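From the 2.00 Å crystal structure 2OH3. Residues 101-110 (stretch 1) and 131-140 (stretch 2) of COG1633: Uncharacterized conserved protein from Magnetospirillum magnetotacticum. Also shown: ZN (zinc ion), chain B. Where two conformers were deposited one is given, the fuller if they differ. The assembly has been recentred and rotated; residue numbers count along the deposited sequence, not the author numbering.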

# COMPACT_ATOMS: atom_id res chain seq x y z
N ALA A 101 1.97 -5.39 -12.61
CA ALA A 101 0.72 -4.71 -13.01
C ALA A 101 -0.36 -5.73 -13.31
O ALA A 101 -1.48 -5.64 -12.83
CB ALA A 101 0.95 -3.82 -14.26
N ARG A 102 0.01 -6.76 -14.06
CA ARG A 102 -0.92 -7.84 -14.34
C ARG A 102 -1.52 -8.53 -13.10
O ARG A 102 -2.70 -8.82 -13.09
CB ARG A 102 -0.23 -8.87 -15.21
CG ARG A 102 -1.16 -9.97 -15.65
CD ARG A 102 -0.34 -11.03 -16.35
NE ARG A 102 -1.15 -12.20 -16.58
CZ ARG A 102 -1.05 -13.35 -15.92
NH1 ARG A 102 -0.15 -13.49 -14.95
NH2 ARG A 102 -1.87 -14.35 -16.22
N ASP A 103 -0.67 -8.90 -12.14
CA ASP A 103 -1.13 -9.43 -10.85
C ASP A 103 -2.25 -8.64 -10.20
O ASP A 103 -3.26 -9.18 -9.75
CB ASP A 103 0.03 -9.48 -9.86
CG ASP A 103 0.90 -10.67 -10.06
OD1 ASP A 103 0.56 -11.54 -10.91
OD2 ASP A 103 1.98 -10.70 -9.41
N ASN A 104 -2.08 -7.34 -10.18
CA ASN A 104 -3.06 -6.47 -9.58
C ASN A 104 -4.29 -6.18 -10.43
O ASN A 104 -5.36 -5.98 -9.89
CB ASN A 104 -2.33 -5.24 -9.09
CG ASN A 104 -1.42 -5.58 -7.97
OD1 ASN A 104 -1.90 -5.85 -6.88
ND2 ASN A 104 -0.09 -5.63 -8.23
N GLU A 105 -4.15 -6.20 -11.75
CA GLU A 105 -5.30 -6.17 -12.65
C GLU A 105 -6.19 -7.36 -12.37
O GLU A 105 -7.39 -7.22 -12.33
CB GLU A 105 -4.84 -6.28 -14.12
CG GLU A 105 -4.23 -5.03 -14.70
CD GLU A 105 -5.25 -3.98 -15.00
OE1 GLU A 105 -6.43 -4.34 -15.15
OE2 GLU A 105 -4.89 -2.79 -15.08
N ILE A 106 -5.56 -8.54 -12.23
CA ILE A 106 -6.27 -9.78 -11.92
C ILE A 106 -6.99 -9.74 -10.56
O ILE A 106 -8.14 -10.19 -10.45
CB ILE A 106 -5.32 -10.99 -11.92
CG1 ILE A 106 -4.83 -11.30 -13.33
CG2 ILE A 106 -6.06 -12.23 -11.40
CD1 ILE A 106 -3.78 -12.45 -13.42
N ARG A 107 -6.34 -9.20 -9.54
CA ARG A 107 -7.00 -9.02 -8.25
C ARG A 107 -8.23 -8.11 -8.38
O ARG A 107 -9.26 -8.40 -7.81
CB ARG A 107 -6.02 -8.49 -7.20
CG ARG A 107 -4.98 -9.52 -6.80
CD ARG A 107 -3.98 -9.05 -5.74
NE ARG A 107 -2.80 -9.92 -5.76
N GLY A 108 -8.13 -7.03 -9.13
CA GLY A 108 -9.29 -6.18 -9.32
C GLY A 108 -10.41 -6.90 -10.05
O GLY A 108 -11.55 -6.83 -9.63
N MSE A 109 -10.08 -7.62 -11.12
CA MSE A 109 -11.03 -8.42 -11.88
C MSE A 109 -11.76 -9.35 -10.98
O MSE A 109 -12.99 -9.48 -11.07
CB MSE A 109 -10.32 -9.26 -12.94
CG MSE A 109 -11.23 -9.95 -13.91
SE MSE A 109 -10.23 -11.24 -14.95
CE MSE A 109 -9.71 -12.41 -13.59
N GLU A 110 -10.99 -10.06 -10.15
CA GLU A 110 -11.58 -11.01 -9.24
C GLU A 110 -12.53 -10.38 -8.23
O GLU A 110 -13.56 -10.97 -7.93
CB GLU A 110 -10.49 -11.81 -8.53
CG GLU A 110 -9.89 -12.88 -9.47
CD GLU A 110 -8.84 -13.72 -8.80
OE1 GLU A 110 -8.38 -13.32 -7.70
OE2 GLU A 110 -8.48 -14.77 -9.38
N PHE A 131 -17.63 -4.45 -15.33
CA PHE A 131 -16.29 -4.02 -14.91
C PHE A 131 -15.29 -5.19 -14.98
O PHE A 131 -14.16 -5.00 -15.41
CB PHE A 131 -16.27 -3.43 -13.51
CG PHE A 131 -16.95 -2.08 -13.38
CD1 PHE A 131 -17.61 -1.47 -14.45
CD2 PHE A 131 -16.98 -1.46 -12.16
CE1 PHE A 131 -18.27 -0.25 -14.28
CE2 PHE A 131 -17.62 -0.24 -11.98
CZ PHE A 131 -18.29 0.35 -13.04
N ALA A 132 -15.71 -6.38 -14.56
CA ALA A 132 -14.88 -7.60 -14.65
C ALA A 132 -14.47 -7.95 -16.09
O ALA A 132 -13.32 -8.32 -16.33
CB ALA A 132 -15.59 -8.73 -14.07
N ALA A 133 -15.41 -7.84 -17.03
CA ALA A 133 -15.12 -8.11 -18.44
C ALA A 133 -14.06 -7.16 -18.98
O ALA A 133 -13.17 -7.59 -19.73
CB ALA A 133 -16.41 -8.04 -19.29
N GLU A 134 -14.16 -5.89 -18.64
CA GLU A 134 -13.14 -4.94 -19.08
C GLU A 134 -11.78 -5.18 -18.40
O GLU A 134 -10.75 -5.08 -19.07
CB GLU A 134 -13.60 -3.49 -18.87
CG GLU A 134 -12.58 -2.42 -19.31
CD GLU A 134 -12.54 -2.12 -20.80
OE1 GLU A 134 -13.52 -2.41 -21.52
OE2 GLU A 134 -11.52 -1.56 -21.24
N GLU A 135 -11.75 -5.49 -17.12
CA GLU A 135 -10.48 -5.75 -16.48
C GLU A 135 -9.84 -6.95 -17.11
O GLU A 135 -8.63 -6.97 -17.25
CB GLU A 135 -10.65 -5.89 -14.96
CG GLU A 135 -11.15 -4.58 -14.35
CD GLU A 135 -10.27 -3.41 -14.76
OE1 GLU A 135 -9.06 -3.57 -14.68
OE2 GLU A 135 -10.76 -2.37 -15.23
N ALA A 136 -10.66 -7.92 -17.52
CA ALA A 136 -10.21 -9.15 -18.19
C ALA A 136 -9.54 -8.84 -19.51
O ALA A 136 -8.54 -9.47 -19.88
CB ALA A 136 -11.39 -10.11 -18.42
N GLU A 137 -10.04 -7.84 -20.21
CA GLU A 137 -9.39 -7.42 -21.46
C GLU A 137 -8.03 -6.82 -21.14
O GLU A 137 -7.14 -6.90 -21.95
CB GLU A 137 -10.23 -6.38 -22.18
CG GLU A 137 -11.46 -6.94 -22.77
CD GLU A 137 -12.28 -5.85 -23.42
OE1 GLU A 137 -11.92 -5.43 -24.54
OE2 GLU A 137 -13.28 -5.39 -22.82
N HIS A 138 -7.89 -6.20 -19.98
CA HIS A 138 -6.57 -5.63 -19.60
C HIS A 138 -5.54 -6.70 -19.32
O HIS A 138 -4.38 -6.57 -19.70
CB HIS A 138 -6.69 -4.75 -18.39
CG HIS A 138 -7.57 -3.57 -18.61
ND1 HIS A 138 -7.93 -2.70 -17.60
CD2 HIS A 138 -8.16 -3.10 -19.74
CE1 HIS A 138 -8.72 -1.77 -18.09
NE2 HIS A 138 -8.86 -1.97 -19.39
N VAL A 139 -5.99 -7.77 -18.67
CA VAL A 139 -5.12 -8.88 -18.36
C VAL A 139 -4.64 -9.49 -19.66
O VAL A 139 -3.45 -9.68 -19.83
CB VAL A 139 -5.84 -9.93 -17.48
CG1 VAL A 139 -4.97 -11.14 -17.25
CG2 VAL A 139 -6.21 -9.29 -16.14
N VAL A 140 -5.56 -9.74 -20.58
CA VAL A 140 -5.20 -10.32 -21.87
C VAL A 140 -4.19 -9.44 -22.62
O VAL A 140 -3.24 -9.94 -23.17
CB VAL A 140 -6.45 -10.55 -22.74
CG1 VAL A 140 -6.07 -10.89 -24.18
CG2 VAL A 140 -7.33 -11.66 -22.12
ZN ZN B . -7.61 -2.79 -15.57
O HOH W 1 -8.44 -4.78 -12.16

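Two nearly antiparallel helices are joined here by a shared zinc ion rather than by direct hydrogen bonds, with a modest apolar seam running along one flank of the metal site. The axes approach to 8.6 Å, their N-to-C directions differ by 163°, and the contact buries 420 Å² in all. The example illustrates a general principle: a metal can turn a pair of carboxylates that would otherwise repel each other into a cross-link.

Glu 105 and Glu 135 both direct their CA-to-CB bonds toward the opposing helix, and OE1 of Glu 105 lies only 2.8 Å from OE1 of Glu 135. Such a spacing could be mistaken for a hydrogen bond, but both oxygens are ligands of the cation, which offsets their negative charge. Zinc is 2.0 Å from Glu 105 OE1, 1.9 Å from Glu 135 OE1 and 2.1 Å from His 138 ND1; a fourth ligand atom comes from elsewhere in the structure. The first helix thus gives one ligand and the second gives two, spaced three residues apart, so that slightly less than one helical turn brings Glu 135 and His 138 to the same metal.

Coordination also explains the closeness of Glu 105 OE1 to His 138 ND1, 3.3 Å apart without a hydrogen bond: the oxygen sits at the edge of the imidazole, near its plane, where ND1 faces the metal. On the far side of the ring, NE2 of His 138 donates to OE2 of Glu 134 at 3.3 Å, a long bond within the second helix, at an angle of 137°, made by the conformer of Glu 134 given here. A water adds an indirect link between the helices, donating to the backbone O of Glu 105 at 2.7 Å and to OE1 of Glu 135 at 2.9 Å.

Beside this polar centre, Val 139 packs against the first helix. CG2 of Val 139 lies 3.7 Å from CG1 of Ile 106 and 3.9 Å from CB of Glu 105, while CG1 of Val 139 is 4.0 Å from NE of Arg 102, whose extended side chain starts sideways but brings its end nearer to the second helix. Further along, selenomethionine Met 109 continues the packing. SE of Met 109 meets CB of Ala 136 at 3.8 Å, CB of Met 109 meets CB of Glu 135 at 3.9 Å, and CG of Met 109 approaches the backbone O of Ala 132 to 3.6 Å. At Ala 136 the selenium meets a lone methyl group.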